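Local coordinates for putative PTS system, cellobiose-specific IIA component (Streptococcus mutans, PDB 3L8R), which probably relays a phosphoryl group from HPr toward the cellobiose-specific sugar transporter of the phosphotransferase system, working as a trimeric IIA component, at the interface of chains A and B. Residues are numbered along the deposited sequence; one frame, centred on the assembly and turned at random. Chains: chain A/B, Putative PTS system, cellobiose-specific IIA component.

Three contacts follow one another along the packed C-terminal helices of two subunits, helix 91-118 of chain A and helix 91-117 of chain B, in a trimer. Contact 1 lies in the middle, about 13 Å from contact 2 and about 15 Å from contact 3 between the centres of their C-alpha atoms; the two ends are about 28 Å apart. A:Val109 joins contacts 1 and 2, and A:Met101 joins contacts 1 and 3. Contact 3 holds the predicted phosphohistidine and metal-binding aspartates, whereas contacts 1 and 2 recruit helix 20-49 of chain B and fasten the subunits farther from the active site.

Contact 1: the interface of chains A and B. Residues chain A 101-102, 104-105, 108-109; chain B 38, 42, 102, 105-106.
The hydroxyl OG1 of A:Thr105 is gripped by three hydrogen-bond partners at the centre of this helix-packing interface of the lactose/cellobiose IIA family. It donates to the carbonyl O of A:Met101, one turn back, at 2.8 Å, approaching from above the carbonyl plane. B:Arg38 NH2 donates to it at 3.0 Å, and the hydroxyl lies in the guanidinium plane. The third partner is B:Thr102 OG1 at 3.1 Å, the two side chains sliding past each other in opposite directions. With OG1 anti to the carbonyl carbon (chi1 -49°), the hydroxyl can serve its own helix and two helices of chain B.

A:Glu108 supplies the ionic half. Its OE1 accepts from B:His42 NE2 at 2.7 Å, nearly straight at 161°, the imidazole coming from above the carboxylate plane while OE1 stays in the ring plane. The syn lone pair of the same oxygen takes B:Arg38 NE at 3.2 Å in a salt bridge, with carboxylate and guanidinium planes almost perpendicular. This anionic neighbour may favour a protonated B:His42. The extended B:Arg38 thus spans threonine and glutamate, its guanidinium sandwiched near the rim between A:Met104 CE, meeting it tip to tip, and B:Leu106 CD2 of its own chain. B:Leu106 CD1 also packs against A:Thr105 CG2 at 4.0 Å.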
loop_
_atom_site.group_PDB
_atom_site.type_symbol
_atom_site.label_atom_id
_atom_site.label_comp_id
_atom_site.label_asym_id
_atom_site.label_seq_id
_atom_site.Cartn_x
_atom_site.Cartn_y
_atom_site.Cartn_z
ATOM N N MET A 101 -0.342 6.276 1.563
ATOM C CA MET A 101 -0.680 5.112 2.371
ATOM C C MET A 101 0.366 4.004 2.222
ATOM O O MET A 101 0.638 3.301 3.191
ATOM C CB MET A 101 -2.082 4.621 2.029
ATOM C CG MET A 101 -3.218 5.681 2.251
ATOM S SD MET A 101 -3.657 5.990 4.033
ATOM C CE MET A 101 -4.282 4.339 4.486
ATOM N N THR A 102 1.022 3.848 1.073
ATOM C CA THR A 102 2.077 2.844 1.048
ATOM C C THR A 102 3.295 3.314 1.806
ATOM O O THR A 102 4.032 2.525 2.415
ATOM C CB THR A 102 2.441 2.301 -0.350
ATOM O OG1 THR A 102 3.136 3.300 -1.134
ATOM C CG2 THR A 102 1.218 1.788 -1.116
ATOM N N MET A 104 3.266 5.294 4.493
ATOM C CA MET A 104 2.945 4.950 5.901
ATOM C C MET A 104 3.199 3.473 6.216
ATOM O O MET A 104 3.912 3.145 7.151
ATOM C CB MET A 104 1.488 5.259 6.184
ATOM C CG MET A 104 0.962 4.748 7.554
ATOM S SD MET A 104 -0.775 5.293 7.702
ATOM C CE MET A 104 -1.640 3.869 6.993
ATOM N N THR A 105 2.609 2.582 5.425
ATOM C CA THR A 105 2.833 1.169 5.599
ATOM C C THR A 105 4.331 0.875 5.605
ATOM O O THR A 105 4.803 0.094 6.435
ATOM C CB THR A 105 2.175 0.337 4.479
ATOM O OG1 THR A 105 0.808 0.739 4.273
ATOM C CG2 THR A 105 2.223 -1.131 4.825
ATOM N N GLU A 108 5.917 1.824 8.868
ATOM C CA GLU A 108 5.475 0.827 9.826
ATOM C C GLU A 108 6.353 -0.397 9.746
ATOM O O GLU A 108 6.847 -0.869 10.770
ATOM C CB GLU A 108 4.032 0.441 9.585
ATOM C CG GLU A 108 3.048 1.470 10.115
ATOM C CD GLU A 108 1.603 1.144 9.829
ATOM O OE1 GLU A 108 1.165 -0.020 9.927
ATOM O OE2 GLU A 108 0.857 2.065 9.535
ATOM N N VAL A 109 6.553 -0.952 8.559
ATOM C CA VAL A 109 7.570 -1.978 8.493
ATOM C C VAL A 109 8.853 -1.213 8.447
ATOM O O VAL A 109 9.030 -0.306 7.647
ATOM C CB VAL A 109 7.361 -3.050 7.359
ATOM C CG1 VAL A 109 6.103 -2.814 6.532
ATOM C CG2 VAL A 109 8.625 -3.362 6.569
ATOM N N ARG B 38 -5.761 -4.020 10.978
ATOM C CA ARG B 38 -4.468 -3.371 11.107
ATOM C C ARG B 38 -3.921 -3.374 12.547
ATOM O O ARG B 38 -2.744 -3.655 12.752
ATOM C CB ARG B 38 -4.483 -1.953 10.522
ATOM C CG ARG B 38 -3.201 -1.618 9.819
ATOM C CD ARG B 38 -3.109 -0.113 9.439
ATOM N NE ARG B 38 -1.840 0.212 8.756
ATOM C CZ ARG B 38 -1.645 0.096 7.436
ATOM N NH1 ARG B 38 -2.603 -0.320 6.633
ATOM N NH2 ARG B 38 -0.498 0.410 6.924
ATOM N N HIS B 42 -0.815 -5.111 14.351
ATOM C CA HIS B 42 0.143 -4.444 15.232
ATOM C C HIS B 42 0.345 -5.166 16.574
ATOM O O HIS B 42 1.492 -5.282 17.071
ATOM C CB HIS B 42 -0.111 -2.923 15.351
ATOM C CG HIS B 42 0.527 -2.124 14.240
ATOM N ND1 HIS B 42 1.885 -1.849 14.199
ATOM C CD2 HIS B 42 0.003 -1.581 13.113
ATOM C CE1 HIS B 42 2.163 -1.153 13.109
ATOM N NE2 HIS B 42 1.038 -0.971 12.437
ATOM N N THR B 102 -3.313 -1.982 1.748
ATOM C CA THR B 102 -2.128 -1.609 2.475
ATOM C C THR B 102 -2.102 -2.414 3.779
ATOM O O THR B 102 -1.031 -2.801 4.284
ATOM C CB THR B 102 -2.219 -0.070 2.689
ATOM O OG1 THR B 102 -1.205 0.615 1.909
ATOM C CG2 THR B 102 -2.215 0.338 4.124
ATOM N N THR B 105 -1.140 -5.853 2.551
ATOM C CA THR B 105 0.323 -5.934 2.487
ATOM C C THR B 105 1.078 -5.867 3.836
ATOM O O THR B 105 2.057 -6.593 4.043
ATOM C CB THR B 105 0.994 -5.124 1.349
ATOM O OG1 THR B 105 2.107 -4.387 1.873
ATOM C CG2 THR B 105 0.074 -4.246 0.637
ATOM N N LEU B 106 0.622 -5.060 4.780
ATOM C CA LEU B 106 1.243 -5.080 6.132
ATOM C C LEU B 106 1.233 -6.471 6.699
ATOM O O LEU B 106 2.219 -6.902 7.313
ATOM C CB LEU B 106 0.534 -4.159 7.105
ATOM C CG LEU B 106 1.222 -3.899 8.447
ATOM C CD1 LEU B 106 2.481 -3.138 8.242
ATOM C CD2 LEU B 106 0.358 -3.128 9.384
#

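Contact 2: the interface of chains A and B. Residues chain A 109, 112-113, 115-116; chain B 45, 49, 109, 113, 116-117.
Toward the C-terminal ends of the long helices of this lactose/cellobiose-type IIA protein, helix 91-118 of chain A packs against helices 20-49 and 91-117 of chain B. A:Glu112 CG, anti to the carbonyl carbon (chi1 -64°), lies over the centre of one face of the B:Phe45 ring, 3.5 Å from the centroid, with the carboxylate 15° from parallel to the ring. The bend at chi2 turns the carboxylate toward B:Arg49, and OE2 offers its syn lone pair to NE at 3.0 Å, an almost straight salt-bridging hydrogen bond (168°) in the guanidinium plane. OE2 also meets water 1 at 3.0 Å. That water is held by the backbone O of A:Glu112 as well and, in the plane of the phenol ring at its edge, links both oxygens to B:Tyr117 OH, 3.1 Å from the water oxygen.

The flat face of the B:Arg49 guanidinium is covered by A:Glu115 CG, whose carboxylate may add a longer-range attraction. Beside the polar strip runs an apolar seam. A:Leu116 forks: CD2 sits over the B:Tyr117 face, 3.8 Å from its centroid, and CD1 meets B:Leu116 CD1 at 3.7 Å. B:Met113, bent at chi3, brings CE against A:Met113 CG at 3.5 Å, and A:Val109 and B:Val109 meet tip to tip.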
loop_
_atom_site.group_PDB
_atom_site.type_symbol
_atom_site.label_atom_id
_atom_site.label_comp_id
_atom_site.label_asym_id
_atom_site.label_seq_id
_atom_site.Cartn_x
_atom_site.Cartn_y
_atom_site.Cartn_z
ATOM N N VAL A 109 6.553 -0.952 8.559
ATOM C CA VAL A 109 7.570 -1.978 8.493
ATOM C C VAL A 109 8.853 -1.213 8.447
ATOM O O VAL A 109 9.030 -0.306 7.647
ATOM C CB VAL A 109 7.361 -3.050 7.359
ATOM C CG1 VAL A 109 6.103 -2.814 6.532
ATOM C CG2 VAL A 109 8.625 -3.362 6.569
ATOM N N GLU A 112 9.299 -1.868 12.770
ATOM C CA GLU A 112 9.406 -3.234 13.257
ATOM C C GLU A 112 10.772 -3.821 12.914
ATOM O O GLU A 112 11.404 -4.523 13.692
ATOM C CB GLU A 112 8.291 -4.095 12.690
ATOM C CG GLU A 112 6.870 -3.682 13.118
ATOM C CD GLU A 112 6.735 -3.416 14.625
ATOM O OE1 GLU A 112 6.047 -2.446 14.996
ATOM O OE2 GLU A 112 7.331 -4.154 15.433
ATOM N N MET A 113 11.263 -3.469 11.757
ATOM C CA MET A 113 12.433 -4.118 11.274
ATOM C C MET A 113 13.653 -3.640 11.991
ATOM O O MET A 113 14.603 -4.390 12.172
ATOM C CB MET A 113 12.522 -3.917 9.786
ATOM C CG MET A 113 11.736 -4.968 9.065
ATOM S SD MET A 113 12.737 -5.561 7.709
ATOM C CE MET A 113 11.846 -4.737 6.403
ATOM N N GLU A 115 13.413 -2.787 15.173
ATOM C CA GLU A 115 13.342 -3.665 16.333
ATOM C C GLU A 115 14.068 -5.007 16.145
ATOM O O GLU A 115 14.912 -5.355 16.958
ATOM C CB GLU A 115 11.914 -3.884 16.754
ATOM C CG GLU A 115 11.732 -3.669 18.216
ATOM C CD GLU A 115 12.383 -2.378 18.692
ATOM O OE1 GLU A 115 12.174 -1.320 18.041
ATOM O OE2 GLU A 115 13.124 -2.439 19.715
ATOM N N LEU A 116 13.757 -5.737 15.067
ATOM C CA LEU A 116 14.416 -7.024 14.717
ATOM C C LEU A 116 15.902 -6.868 14.464
ATOM O O LEU A 116 16.674 -7.759 14.752
ATOM C CB LEU A 116 13.818 -7.610 13.431
ATOM C CG LEU A 116 13.231 -9.027 13.387
ATOM C CD1 LEU A 116 13.006 -9.483 11.951
ATOM C CD2 LEU A 116 14.070 -10.040 14.167
ATOM N N PHE B 45 2.763 -7.812 15.730
ATOM C CA PHE B 45 4.125 -7.243 15.865
ATOM C C PHE B 45 4.596 -7.085 17.339
ATOM O O PHE B 45 5.734 -7.417 17.703
ATOM C CB PHE B 45 4.221 -5.903 15.146
ATOM C CG PHE B 45 4.364 -6.023 13.650
ATOM C CD1 PHE B 45 3.529 -5.318 12.804
ATOM C CD2 PHE B 45 5.367 -6.818 13.092
ATOM C CE1 PHE B 45 3.673 -5.410 11.461
ATOM C CE2 PHE B 45 5.511 -6.919 11.733
ATOM C CZ PHE B 45 4.675 -6.200 10.910
ATOM N N ARG B 49 7.759 -9.015 19.074
ATOM C CA ARG B 49 8.686 -8.204 19.831
ATOM C C ARG B 49 9.014 -8.865 21.191
ATOM O O ARG B 49 10.183 -8.918 21.586
ATOM C CB ARG B 49 8.136 -6.800 20.051
ATOM C CG ARG B 49 8.470 -5.768 19.002
ATOM C CD ARG B 49 7.589 -4.586 19.286
ATOM N NE ARG B 49 7.683 -3.514 18.314
ATOM C CZ ARG B 49 8.095 -2.282 18.614
ATOM N NH1 ARG B 49 8.466 -1.991 19.861
ATOM N NH2 ARG B 49 8.135 -1.340 17.680
ATOM N N VAL B 109 3.633 -8.754 5.119
ATOM C CA VAL B 109 4.951 -8.531 5.688
ATOM C C VAL B 109 4.968 -9.174 7.091
ATOM O O VAL B 109 5.872 -9.915 7.417
ATOM C CB VAL B 109 5.334 -7.029 5.713
ATOM C CG1 VAL B 109 6.409 -6.803 6.657
ATOM C CG2 VAL B 109 5.720 -6.531 4.309
ATOM N N MET B 113 7.873 -11.689 8.561
ATOM C CA MET B 113 8.702 -11.294 9.672
ATOM C C MET B 113 8.578 -12.216 10.879
ATOM O O MET B 113 9.480 -12.318 11.691
ATOM C CB MET B 113 8.461 -9.847 10.033
ATOM C CG MET B 113 9.352 -8.918 9.232
ATOM S SD MET B 113 9.091 -7.233 9.746
ATOM C CE MET B 113 10.120 -7.165 11.224
ATOM N N LEU B 116 11.426 -14.765 10.260
ATOM C CA LEU B 116 12.759 -14.408 10.737
ATOM C C LEU B 116 12.726 -14.466 12.252
ATOM O O LEU B 116 13.490 -15.191 12.872
ATOM C CB LEU B 116 13.140 -12.990 10.330
ATOM C CG LEU B 116 14.017 -12.791 9.121
ATOM C CD1 LEU B 116 14.095 -11.321 8.902
ATOM C CD2 LEU B 116 15.388 -13.356 9.359
ATOM N N TYR B 117 11.840 -13.703 12.863
ATOM C CA TYR B 117 11.774 -13.730 14.311
ATOM C C TYR B 117 12.047 -15.133 14.893
ATOM O O TYR B 117 12.970 -15.287 15.704
ATOM C CB TYR B 117 10.456 -13.142 14.837
ATOM C CG TYR B 117 10.626 -11.761 15.412
ATOM C CD1 TYR B 117 11.515 -11.527 16.465
ATOM C CD2 TYR B 117 9.904 -10.688 14.922
ATOM C CE1 TYR B 117 11.659 -10.272 17.016
ATOM C CE2 TYR B 117 10.038 -9.415 15.483
ATOM C CZ TYR B 117 10.924 -9.220 16.513
ATOM O OH TYR B 117 11.084 -7.965 17.035
HETATM O O HOH W 1 9.737 -5.926 15.178
#

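Contact 3: the interface of chains A and B. Residues chain A 74, 78, 89, 94, 97-98, 101; chain B 90-91, 94-95, 98.
Water-mediated hydrogen bonds dominate the polar side of this predicted active site at the subunit interface. Water 2 meets the ring nitrogen ND1 of B:His95 at 2.8 Å, close to straight (169°) and in the imidazole plane. B:Asp98 OD2, one turn along the same helix, holds the water at 2.8 Å. NE2 of A:Gln97 meets water 2 at 3.0 Å. NE2 of A:Gln74 lies 2.6 Å from water 2, though at a poor angle.

Apolar packing fixes the ring from across the interface. The histidine has CG anti to its backbone N (chi1 -178°), and A:Leu78 CD2 caps the centre of one face, 3.9 Å from the centroid. A:Leu78 CD1 turns instead to B:Ile91 CG1 at 3.5 Å, while A:Met101 SD lies 3.9 Å from B:His95 CE1. The A:Gln97 side chain crosses that of B:Val94 at about a right angle, its amide against CG1.

Two carboxylates also meet: OD1 of A:Asp98 and OD1 of B:Asp98 are 2.6 Å apart, a clash of acceptors unless a shared proton or an unmodelled cation, perhaps the predicted trimer-shared Mg(2+), relieves it. B:His95 is the predicted tele-phosphohistidine, so the site would orient NE2 to receive the phosphoryl group from HPr, with the neighbouring subunit completing its surroundings.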
loop_
_atom_site.group_PDB
_atom_site.type_symbol
_atom_site.label_atom_id
_atom_site.label_comp_id
_atom_site.label_asym_id
_atom_site.label_seq_id
_atom_site.Cartn_x
_atom_site.Cartn_y
_atom_site.Cartn_z
ATOM N N GLN A 74 -4.243 14.835 3.369
ATOM C CA GLN A 74 -5.285 13.824 3.158
ATOM C C GLN A 74 -6.438 13.959 4.168
ATOM O O GLN A 74 -7.626 13.842 3.806
ATOM C CB GLN A 74 -4.745 12.384 3.130
ATOM C CG GLN A 74 -5.843 11.368 2.916
ATOM C CD GLN A 74 -5.322 9.960 2.756
ATOM O OE1 GLN A 74 -5.166 9.215 3.725
ATOM N NE2 GLN A 74 -5.026 9.590 1.528
ATOM N N LEU A 78 -10.473 14.399 3.226
ATOM C CA LEU A 78 -11.496 13.511 3.772
ATOM C C LEU A 78 -12.533 14.305 4.574
ATOM O O LEU A 78 -13.728 14.165 4.362
ATOM C CB LEU A 78 -10.846 12.460 4.653
ATOM C CG LEU A 78 -10.486 11.078 4.113
ATOM C CD1 LEU A 78 -10.383 11.001 2.646
ATOM C CD2 LEU A 78 -9.211 10.583 4.778
ATOM N N ILE A 89 -12.389 12.943 -7.864
ATOM C CA ILE A 89 -11.050 12.427 -7.782
ATOM C C ILE A 89 -10.500 12.168 -9.175
ATOM O O ILE A 89 -11.215 11.769 -10.110
ATOM C CB ILE A 89 -10.910 11.230 -6.801
ATOM C CG1 ILE A 89 -11.205 9.929 -7.503
ATOM C CG2 ILE A 89 -11.751 11.470 -5.509
ATOM C CD1 ILE A 89 -10.015 9.102 -7.608
ATOM N N VAL A 94 -5.614 9.642 -6.691
ATOM C CA VAL A 94 -5.476 8.234 -6.378
ATOM C C VAL A 94 -4.005 7.926 -6.154
ATOM O O VAL A 94 -3.624 7.162 -5.226
ATOM C CB VAL A 94 -6.017 7.346 -7.481
ATOM C CG1 VAL A 94 -5.944 5.863 -7.084
ATOM C CG2 VAL A 94 -7.455 7.741 -7.828
ATOM N N GLN A 97 -2.708 9.540 -2.880
ATOM C CA GLN A 97 -3.161 8.708 -1.797
ATOM C C GLN A 97 -2.420 7.388 -1.740
ATOM O O GLN A 97 -2.129 6.896 -0.637
ATOM C CB GLN A 97 -4.657 8.481 -1.876
ATOM C CG GLN A 97 -5.502 9.759 -1.682
ATOM C CD GLN A 97 -6.988 9.471 -1.816
ATOM O OE1 GLN A 97 -7.614 9.824 -2.833
ATOM N NE2 GLN A 97 -7.552 8.773 -0.828
ATOM N N ASP A 98 -2.064 6.807 -2.882
ATOM C CA ASP A 98 -1.386 5.506 -2.811
ATOM C C ASP A 98 0.030 5.773 -2.280
ATOM O O ASP A 98 0.627 4.946 -1.602
ATOM C CB ASP A 98 -1.231 4.824 -4.180
ATOM C CG ASP A 98 -2.513 4.264 -4.755
ATOM O OD1 ASP A 98 -3.486 3.818 -4.027
ATOM O OD2 ASP A 98 -2.556 4.266 -6.019
ATOM N N MET A 101 -0.342 6.276 1.563
ATOM C CA MET A 101 -0.680 5.112 2.371
ATOM C C MET A 101 0.366 4.004 2.222
ATOM O O MET A 101 0.638 3.301 3.191
ATOM C CB MET A 101 -2.082 4.621 2.029
ATOM C CG MET A 101 -3.218 5.681 2.251
ATOM S SD MET A 101 -3.657 5.990 4.033
ATOM C CE MET A 101 -4.282 4.339 4.486
ATOM N N GLU B 90 -15.304 8.645 -5.667
ATOM C CA GLU B 90 -15.398 9.227 -4.359
ATOM C C GLU B 90 -14.188 8.916 -3.493
ATOM O O GLU B 90 -13.784 7.758 -3.337
ATOM C CB GLU B 90 -16.626 8.635 -3.686
ATOM C CG GLU B 90 -17.314 9.548 -2.808
ATOM C CD GLU B 90 -18.353 10.331 -3.527
ATOM O OE1 GLU B 90 -19.421 10.542 -2.904
ATOM O OE2 GLU B 90 -18.116 10.758 -4.688
ATOM N N ILE B 91 -13.651 9.966 -2.885
ATOM C CA ILE B 91 -12.407 9.900 -2.149
ATOM C C ILE B 91 -12.411 8.902 -0.999
ATOM O O ILE B 91 -11.323 8.354 -0.662
ATOM C CB ILE B 91 -11.930 11.315 -1.683
ATOM C CG1 ILE B 91 -10.683 11.196 -0.804
ATOM C CG2 ILE B 91 -13.040 12.062 -0.928
ATOM C CD1 ILE B 91 -9.746 12.365 -0.852
ATOM N N VAL B 94 -11.572 5.377 -2.390
ATOM C CA VAL B 94 -10.148 5.346 -2.579
ATOM C C VAL B 94 -9.472 5.076 -1.259
ATOM O O VAL B 94 -8.658 4.123 -1.117
ATOM C CB VAL B 94 -9.708 6.691 -3.062
ATOM C CG1 VAL B 94 -8.211 6.728 -3.402
ATOM C CG2 VAL B 94 -10.562 7.123 -4.244
ATOM N N HIS B 95 -9.845 5.870 -0.259
ATOM C CA HIS B 95 -9.194 5.761 1.057
ATOM C C HIS B 95 -9.423 4.444 1.714
ATOM O O HIS B 95 -8.526 3.900 2.349
ATOM C CB HIS B 95 -9.685 6.838 1.981
ATOM C CG HIS B 95 -9.034 6.809 3.333
ATOM N ND1 HIS B 95 -7.665 6.901 3.498
ATOM C CD2 HIS B 95 -9.568 6.747 4.579
ATOM C CE1 HIS B 95 -7.383 6.897 4.792
ATOM N NE2 HIS B 95 -8.517 6.810 5.469
ATOM N N ASP B 98 -7.328 1.871 -0.082
ATOM C CA ASP B 98 -5.939 1.962 0.259
ATOM C C ASP B 98 -5.751 1.236 1.507
ATOM O O ASP B 98 -4.816 0.493 1.647
ATOM C CB ASP B 98 -5.488 3.388 0.479
ATOM C CG ASP B 98 -5.223 4.083 -0.783
ATOM O OD1 ASP B 98 -4.885 3.430 -1.813
ATOM O OD2 ASP B 98 -5.471 5.294 -0.792
HETATM O O HOH W 2 -6.032 7.204 1.223
#